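Local coordinates for protein rubber oxygenase (PDB 5O1L) that cleaves poly(cis-1,4-isoprene) rubber oxidatively, using a non-covalently bound b-type heme to add oxygen across the double bonds and release oligo-isoprenoids with keto and aldehyde ends, at residues A[35-49]-A[272-285]. Residues are numbered along the deposited sequence; the frame is centred on the assembly and turned at random.
Sequences TWSPSASVAGTGVGV and DEYIPATWDAANAQ
S41 and P276 form a single antiparallel beta bridge, a non-hydrogen-bonded pair with CA atoms 4.5 Å apart, where the N-terminal loop 35-49 runs beside the connection between helices 251-267 and 279-289 of the all-helical, globin-clan catalytic fold. Two bonds of opposite sense define the bridge: V42 N donates to I275 O at 2.9 Å, and A277 N to A40 O at 3.0 Å. Beyond it, A43 N reaches D272 O from well above the carbonyl plane. An ST motif shapes this bend: S41 OG accepts from G44 N while donating to P38 O.

Packing is tight at the buried W36, whose CG lies anti to the carbonyl carbon (chi1 -50°), carrying the indole under Q285 NE2 and up to the backbone O of Y274, which meets its edge in plane. Q285 NE2 sits over one indole face, offset toward the rim, 3.3 Å from W36 CZ3, the amide tilted 44° to the ring. Both ends of the amide are held, OE1 by H232 and NE2 by T35 OG1, which should fix its rotation. V42 CG2 packs on I275 CG2 at 3.7 Å; the I275 side chain is still about 10 Å from the heme.

The looser side is wet. Two waters join E273 O to the carbonyl oxygens of W36 and S37, one each. Farther out, V49 is exposed and E273 partly so, and a third water spans E273 OE1 and V49 N. Here Y274 OH donates directly to V49 O at 2.7 Å, approaching 47° out of the carbonyl plane.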
ATOM      1  N   THR A  35      12.067   0.394 -18.435  1.00 13.83           N
ATOM      2  CA  THR A  35      11.780   0.590 -16.986  1.00 14.56           C
ATOM      3  C   THR A  35      11.934  -0.690 -16.156  1.00 15.72           C
ATOM      4  O   THR A  35      12.193  -0.599 -14.960  1.00 16.13           O
ATOM      5  CB  THR A  35      10.407   1.223 -16.873  1.00 15.23           C
ATOM      6  OG1 THR A  35      10.280   1.796 -15.559  1.00 16.80           O
ATOM      7  CG2 THR A  35       9.311   0.304 -17.025  1.00 15.89           C
ATOM      8  N   TRP A  36      11.780  -1.870 -16.790  1.00 16.24           N
ATOM      9  CA  TRP A  36      11.917  -3.148 -16.134  1.00 15.86           C
ATOM     10  C   TRP A  36      13.264  -3.784 -16.273  1.00 17.16           C
ATOM     11  O   TRP A  36      13.380  -4.979 -15.967  1.00 18.19           O
ATOM     12  CB  TRP A  36      10.732  -4.054 -16.351  1.00 16.12           C
ATOM     13  CG  TRP A  36       9.459  -3.473 -16.083  1.00 17.21           C
ATOM     14  CD1 TRP A  36       8.455  -3.250 -16.939  1.00 17.99           C
ATOM     15  CD2 TRP A  36       8.944  -3.100 -14.767  1.00 16.71           C
ATOM     16  NE1 TRP A  36       7.311  -2.793 -16.275  1.00 18.10           N
ATOM     17  CE2 TRP A  36       7.609  -2.689 -14.936  1.00 18.33           C
ATOM     18  CE3 TRP A  36       9.486  -3.153 -13.470  1.00 17.79           C
ATOM     19  CZ2 TRP A  36       6.818  -2.230 -13.876  1.00 19.67           C
ATOM     20  CZ3 TRP A  36       8.670  -2.726 -12.430  1.00 17.93           C
ATOM     21  CH2 TRP A  36       7.363  -2.318 -12.631  1.00 18.50           C
ATOM     22  N   SER A  37      14.226  -3.000 -16.718  1.00 17.41           N
ATOM     23  CA  SER A  37      15.602  -3.482 -16.929  1.00 19.19           C
ATOM     24  C   SER A  37      16.038  -3.947 -15.515  1.00 19.09           C
ATOM     25  O   SER A  37      15.888  -3.183 -14.540  1.00 17.83           O
ATOM     26  CB  SER A  37      16.544  -2.400 -17.280  1.00 19.94           C
ATOM     27  OG  SER A  37      17.797  -3.018 -17.370  1.00 23.85           O
ATOM     28  N   PRO A  38      16.668  -5.087 -15.394  1.00 17.31           N
ATOM     29  CA  PRO A  38      17.232  -5.401 -14.093  1.00 18.11           C
ATOM     30  C   PRO A  38      18.330  -4.442 -13.664  1.00 17.59           C
ATOM     31  O   PRO A  38      18.652  -4.373 -12.462  1.00 16.54           O
ATOM     32  CB  PRO A  38      17.897  -6.802 -14.341  1.00 20.00           C
ATOM     33  CG  PRO A  38      17.242  -7.368 -15.541  1.00 20.82           C
ATOM     34  CD  PRO A  38      16.775  -6.219 -16.354  1.00 20.32           C
ATOM     35  N   SER A  39      18.907  -3.659 -14.551  1.00 17.59           N
ATOM     36  CA  SER A  39      19.976  -2.739 -14.224  1.00 18.08           C
ATOM     37  C   SER A  39      19.674  -1.719 -13.144  1.00 19.98           C
ATOM     38  O   SER A  39      20.552  -1.286 -12.452  1.00 21.47           O
ATOM     39  CB  SER A  39      20.492  -2.028 -15.458  1.00 22.34           C
ATOM     40  OG  SER A  39      19.452  -1.272 -16.068  1.00 27.31           O
ATOM     41  N   ALA A  40      18.432  -1.249 -13.037  1.00 16.73           N
ATOM     42  CA  ALA A  40      18.088  -0.262 -12.043  1.00 16.99           C
ATOM     43  C   ALA A  40      17.446  -0.914 -10.812  1.00 14.66           C
ATOM     44  O   ALA A  40      16.863  -0.154  -9.981  1.00 16.44           O
ATOM     45  CB  ALA A  40      17.123   0.753 -12.654  1.00 18.76           C
ATOM     46  N   SER A  41      17.478  -2.213 -10.704  1.00 12.76           N
ATOM     47  CA  SER A  41      16.796  -2.938  -9.642  1.00 12.57           C
ATOM     48  C   SER A  41      17.718  -3.303  -8.490  1.00 12.18           C
ATOM     49  O   SER A  41      18.953  -3.219  -8.588  1.00 12.45           O
ATOM     50  CB  SER A  41      16.222  -4.226 -10.181  1.00 13.22           C
ATOM     51  OG  SER A  41      17.226  -5.208 -10.458  1.00 13.85           O
ATOM     52  N   VAL A  42      17.107  -3.778  -7.405  1.00 11.46           N
ATOM     53  CA  VAL A  42      17.862  -4.269  -6.268  1.00 12.45           C
ATOM     54  C   VAL A  42      18.752  -5.424  -6.666  1.00 13.76           C
ATOM     55  O   VAL A  42      19.853  -5.541  -6.134  1.00 15.28           O
ATOM     56  CB  VAL A  42      16.896  -4.668  -5.140  1.00 12.78           C
ATOM     57  CG1 VAL A  42      17.577  -5.531  -4.049  1.00 13.93           C
ATOM     58  CG2 VAL A  42      16.240  -3.485  -4.521  1.00 13.51           C
ATOM     59  N   ALA A  43      18.258  -6.353  -7.516  1.00 13.25           N
ATOM     60  CA  ALA A  43      19.137  -7.450  -7.950  1.00 15.32           C
ATOM     61  C   ALA A  43      20.275  -6.932  -8.763  1.00 16.71           C
ATOM     62  O   ALA A  43      21.436  -7.417  -8.688  1.00 18.20           O
ATOM     63  CB  ALA A  43      18.362  -8.417  -8.781  1.00 15.37           C
ATOM     64  N   GLY A  44      20.002  -5.975  -9.644  1.00 15.46           N
ATOM     65  CA  GLY A  44      21.072  -5.301 -10.377  1.00 19.05           C
ATOM     66  C   GLY A  44      21.438  -5.934 -11.654  1.00 19.18           C
ATOM     67  O   GLY A  44      22.148  -5.271 -12.432  1.00 20.57           O
ATOM     68  N   THR A  45      20.993  -7.172 -11.874  1.00 19.73           N
ATOM     69  CA  THR A  45      21.294  -7.951 -13.038  1.00 25.03           C
ATOM     70  C   THR A  45      20.216  -9.018 -13.147  1.00 22.90           C
ATOM     71  O   THR A  45      19.353  -9.239 -12.249  1.00 26.30           O
ATOM     72  CB  THR A  45      22.756  -8.478 -12.974  1.00 26.99           C
ATOM     73  OG1 THR A  45      23.173  -8.914 -14.284  1.00 32.18           O
ATOM     74  CG2 THR A  45      22.875  -9.559 -11.946  1.00 28.77           C
ATOM     75  N   GLY A  46      20.175  -9.633 -14.303  1.00 24.24           N
ATOM     76  CA  GLY A  46      19.186 -10.651 -14.570  1.00 24.45           C
ATOM     77  C   GLY A  46      18.931 -10.714 -16.067  1.00 22.25           C
ATOM     78  O   GLY A  46      19.422  -9.918 -16.766  1.00 23.69           O
ATOM     79  N   VAL A  47      18.039 -11.608 -16.418  1.00 26.05           N
ATOM     80  CA  VAL A  47      17.763 -11.940 -17.779  1.00 28.21           C
ATOM     81  C   VAL A  47      16.969 -10.841 -18.510  1.00 28.41           C
ATOM     82  O   VAL A  47      17.212 -10.586 -19.686  1.00 31.52           O
ATOM     83  CB  VAL A  47      16.955 -13.270 -17.806  1.00 31.41           C
ATOM     84  CG1 VAL A  47      16.535 -13.595 -19.212  1.00 33.67           C
ATOM     85  CG2 VAL A  47      17.768 -14.412 -17.193  1.00 32.55           C
ATOM     86  N   GLY A  48      15.984 -10.289 -17.842  1.00 23.73           N
ATOM     87  CA  GLY A  48      15.091  -9.251 -18.434  1.00 22.22           C
ATOM     88  C   GLY A  48      13.780  -9.866 -18.919  1.00 20.67           C
ATOM     89  O   GLY A  48      13.666 -10.240 -20.045  1.00 21.42           O
ATOM     90  N   VAL A  49      12.875 -10.086 -18.003  1.00 18.78           N
ATOM     91  CA  VAL A  49      11.576 -10.767 -18.207  1.00 18.88           C
ATOM     92  C   VAL A  49      10.490  -9.797 -17.933  1.00 18.12           C
ATOM     93  O   VAL A  49      10.519  -9.140 -16.889  1.00 18.15           O
ATOM     94  CB  VAL A  49      11.431 -12.009 -17.286  1.00 19.21           C
ATOM     95  CG1 VAL A  49      10.044 -12.569 -17.461  1.00 20.43           C
ATOM     96  CG2 VAL A  49      12.501 -13.039 -17.609  1.00 20.65           C
ATOM     97  N   ASP A 272      13.463  -9.359  -6.766  1.00 12.80           N
ATOM     98  CA  ASP A 272      14.412  -8.271  -6.625  1.00 14.12           C
ATOM     99  C   ASP A 272      14.716  -7.638  -7.955  1.00 13.16           C
ATOM    100  O   ASP A 272      15.169  -6.473  -7.946  1.00 12.91           O
ATOM    101  CB  ASP A 272      15.683  -8.739  -5.965  1.00 14.33           C
ATOM    102  CG  ASP A 272      15.518  -9.162  -4.521  1.00 17.75           C
ATOM    103  OD1 ASP A 272      14.404  -8.870  -3.960  1.00 17.69           O
ATOM    104  OD2 ASP A 272      16.496  -9.729  -3.958  1.00 18.90           O
ATOM    105  N   GLU A 273      14.529  -8.329  -9.066  1.00 14.41           N
ATOM    106  CA  GLU A 273      14.771  -7.748 -10.373  1.00 14.54           C
ATOM    107  C   GLU A 273      13.762  -6.666 -10.779  1.00 13.63           C
ATOM    108  O   GLU A 273      14.014  -5.976 -11.758  1.00 13.74           O
ATOM    109  CB  GLU A 273      14.675  -8.859 -11.464  1.00 18.51           C
ATOM    110  CG  GLU A 273      15.753  -9.878 -11.338  1.00 23.15           C
ATOM    111  CD  GLU A 273      15.619 -11.067 -12.284  1.00 31.24           C
ATOM    112  OE1 GLU A 273      14.696 -11.104 -13.163  1.00 35.76           O
ATOM    113  OE2 GLU A 273      16.491 -11.971 -12.120  1.00 36.18           O
ATOM    114  N   TYR A 274      12.696  -6.498  -9.999  1.00 12.59           N
ATOM    115  CA  TYR A 274      11.673  -5.482 -10.262  1.00 11.94           C
ATOM    116  C   TYR A 274      11.578  -4.399  -9.204  1.00 12.44           C
ATOM    117  O   TYR A 274      10.773  -3.474  -9.316  1.00 14.30           O
ATOM    118  CB  TYR A 274      10.264  -6.121 -10.498  1.00 12.06           C
ATOM    119  CG  TYR A 274      10.314  -7.195 -11.575  1.00 13.29           C
ATOM    120  CD1 TYR A 274      10.856  -6.987 -12.800  1.00 14.69           C
ATOM    121  CD2 TYR A 274       9.850  -8.441 -11.272  1.00 14.66           C
ATOM    122  CE1 TYR A 274      10.857  -7.962 -13.761  1.00 14.65           C
ATOM    123  CE2 TYR A 274       9.868  -9.459 -12.202  1.00 15.74           C
ATOM    124  CZ  TYR A 274      10.380  -9.172 -13.441  1.00 14.59           C
ATOM    125  OH  TYR A 274      10.403 -10.199 -14.424  1.00 16.29           O
ATOM    126  N   ILE A 275      12.320  -4.514  -8.133  1.00 11.00           N
ATOM    127  CA  ILE A 275      12.268  -3.500  -7.046  1.00 10.41           C
ATOM    128  C   ILE A 275      13.290  -2.414  -7.336  1.00 10.50           C
ATOM    129  O   ILE A 275      14.458  -2.730  -7.546  1.00 10.92           O
ATOM    130  CB  ILE A 275      12.608  -4.169  -5.674  1.00 10.83           C
ATOM    131  CG1 ILE A 275      11.700  -5.377  -5.382  1.00 10.98           C
ATOM    132  CG2 ILE A 275      12.583  -3.134  -4.576  1.00 10.91           C
ATOM    133  CD1 ILE A 275      12.110  -6.158  -4.180  1.00 11.79           C
ATOM    134  N   PRO A 276      12.898  -1.152  -7.404  1.00 12.17           N
ATOM    135  CA  PRO A 276      13.887  -0.112  -7.706  1.00 12.00           C
ATOM    136  C   PRO A 276      14.948   0.005  -6.683  1.00 11.89           C
ATOM    137  O   PRO A 276      14.671  -0.058  -5.491  1.00 12.16           O
ATOM    138  CB  PRO A 276      13.097   1.210  -7.805  1.00 13.70           C
ATOM    139  CG  PRO A 276      11.734   0.857  -7.387  1.00 17.66           C
ATOM    140  CD  PRO A 276      11.562  -0.619  -7.183  1.00 13.92           C
ATOM    141  N   ALA A 277      16.204   0.195  -7.114  1.00 11.54           N
ATOM    142  CA  ALA A 277      17.319   0.267  -6.169  1.00 12.02           C
ATOM    143  C   ALA A 277      17.525   1.628  -5.492  1.00 10.88           C
ATOM    144  O   ALA A 277      18.073   1.692  -4.401  1.00 12.29           O
ATOM    145  CB  ALA A 277      18.682  -0.100  -6.825  1.00 12.80           C
ATOM    146  N   THR A 278      17.010   2.669  -6.137  1.00 10.83           N
ATOM    147  CA  THR A 278      17.203   4.043  -5.741  1.00 11.44           C
ATOM    148  C   THR A 278      15.959   4.872  -5.929  1.00 12.11           C
ATOM    149  O   THR A 278      15.072   4.488  -6.676  1.00 12.56           O
ATOM    150  CB  THR A 278      18.329   4.695  -6.620  1.00 13.31           C
ATOM    151  OG1 THR A 278      17.895   4.743  -7.987  1.00 14.73           O
ATOM    152  CG2 THR A 278      19.626   3.975  -6.474  1.00 13.64           C
ATOM    153  N   TRP A 279      15.894   6.033  -5.213  1.00 13.16           N
ATOM    154  CA  TRP A 279      14.840   6.960  -5.470  1.00 12.73           C
ATOM    155  C   TRP A 279      14.778   7.471  -6.894  1.00 13.04           C
ATOM    156  O   TRP A 279      13.717   7.619  -7.416  1.00 14.26           O
ATOM    157  CB  TRP A 279      14.850   8.144  -4.549  1.00 13.74           C
ATOM    158  CG  TRP A 279      14.260   7.869  -3.217  1.00 14.05           C
ATOM    159  CD1 TRP A 279      14.897   7.893  -2.017  1.00 14.81           C
ATOM    160  CD2 TRP A 279      12.931   7.406  -2.980  1.00 14.30           C
ATOM    161  NE1 TRP A 279      13.997   7.595  -1.042  1.00 14.11           N
ATOM    162  CE2 TRP A 279      12.787   7.260  -1.591  1.00 14.46           C
ATOM    163  CE3 TRP A 279      11.841   7.124  -3.789  1.00 15.70           C
ATOM    164  CZ2 TRP A 279      11.613   6.784  -1.025  1.00 15.48           C
ATOM    165  CZ3 TRP A 279      10.697   6.641  -3.199  1.00 16.64           C
ATOM    166  CH2 TRP A 279      10.610   6.486  -1.831  1.00 17.31           C
ATOM    167  N   ASP A 280      15.936   7.721  -7.478  1.00 16.17           N
ATOM    168  CA  ASP A 280      15.920   8.152  -8.878  1.00 17.09           C
ATOM    169  C   ASP A 280      15.228   7.141  -9.779  1.00 15.65           C
ATOM    170  O   ASP A 280      14.362   7.516 -10.595  1.00 16.04           O
ATOM    171  CB  ASP A 280      17.338   8.424  -9.375  1.00 20.23           C
ATOM    172  CG  ASP A 280      17.928   9.708  -8.837  1.00 24.97           C
ATOM    173  OD1 ASP A 280      17.180  10.570  -8.372  1.00 29.32           O
ATOM    174  OD2 ASP A 280      19.208   9.811  -8.955  1.00 32.32           O
ATOM    175  N   ALA A 281      15.516   5.870  -9.599  1.00 14.73           N
ATOM    176  CA  ALA A 281      14.883   4.843 -10.363  1.00 14.00           C
ATOM    177  C   ALA A 281      13.387   4.777 -10.096  1.00 13.94           C
ATOM    178  O   ALA A 281      12.556   4.645 -10.994  1.00 15.03           O
ATOM    179  CB  ALA A 281      15.554   3.508 -10.174  1.00 13.64           C
ATOM    180  N   ALA A 282      13.033   4.846  -8.798  1.00 13.21           N
ATOM    181  CA  ALA A 282      11.620   4.734  -8.462  1.00 12.86           C
ATOM    182  C   ALA A 282      10.798   5.902  -9.009  1.00 12.99           C
ATOM    183  O   ALA A 282       9.702   5.690  -9.494  1.00 12.52           O
ATOM    184  CB  ALA A 282      11.456   4.714  -6.961  1.00 12.47           C
ATOM    185  N   ASN A 283      11.357   7.121  -8.917  1.00 13.02           N
ATOM    186  CA  ASN A 283      10.626   8.289  -9.326  1.00 13.89           C
ATOM    187  C   ASN A 283      10.400   8.273 -10.855  1.00 15.39           C
ATOM    188  O   ASN A 283       9.314   8.550 -11.314  1.00 16.44           O
ATOM    189  CB  ASN A 283      11.367   9.559  -8.919  1.00 14.81           C
ATOM    190  CG  ASN A 283      11.332   9.824  -7.424  1.00 15.84           C
ATOM    191  OD1 ASN A 283      10.411   9.395  -6.784  1.00 18.59           O
ATOM    192  ND2 ASN A 283      12.290  10.497  -6.906  1.00 15.95           N
ATOM    193  N   ALA A 284      11.442   7.816 -11.552  1.00 14.88           N
ATOM    194  CA  ALA A 284      11.270   7.735 -13.013  1.00 16.56           C
ATOM    195  C   ALA A 284      10.286   6.659 -13.428  1.00 15.85           C
ATOM    196  O   ALA A 284       9.458   6.876 -14.301  1.00 16.81           O
ATOM    197  CB  ALA A 284      12.616   7.486 -13.628  1.00 16.17           C
ATOM    198  N   GLN A 285      10.319   5.531 -12.741  1.00 14.28           N
ATOM    199  CA  GLN A 285       9.392   4.450 -13.012  1.00 13.63           C
ATOM    200  C   GLN A 285       7.933   4.816 -12.743  1.00 15.04           C
ATOM    201  O   GLN A 285       7.060   4.515 -13.533  1.00 15.47           O
ATOM    202  CB  GLN A 285       9.791   3.188 -12.332  1.00 13.67           C
ATOM    203  CG  GLN A 285       8.914   1.998 -12.614  1.00 14.08           C
ATOM    204  CD  GLN A 285       9.472   0.771 -12.034  1.00 15.35           C
ATOM    205  OE1 GLN A 285       9.270   0.431 -10.872  1.00 14.77           O
ATOM    206  NE2 GLN A 285      10.354   0.115 -12.793  1.00 16.68           N
TER
HETATM  207  O   HOH W   1      14.080  -6.916 -14.390  1.00 20.18           O
HETATM  208  O   HOH W   2      13.562  -3.455 -12.786  1.00 17.31           O
HETATM  209  O   HOH W   3      18.568   2.324  -9.505  1.00 24.70           O
HETATM  210  O   HOH W   4      13.870  -9.600 -15.243  1.00 27.00           O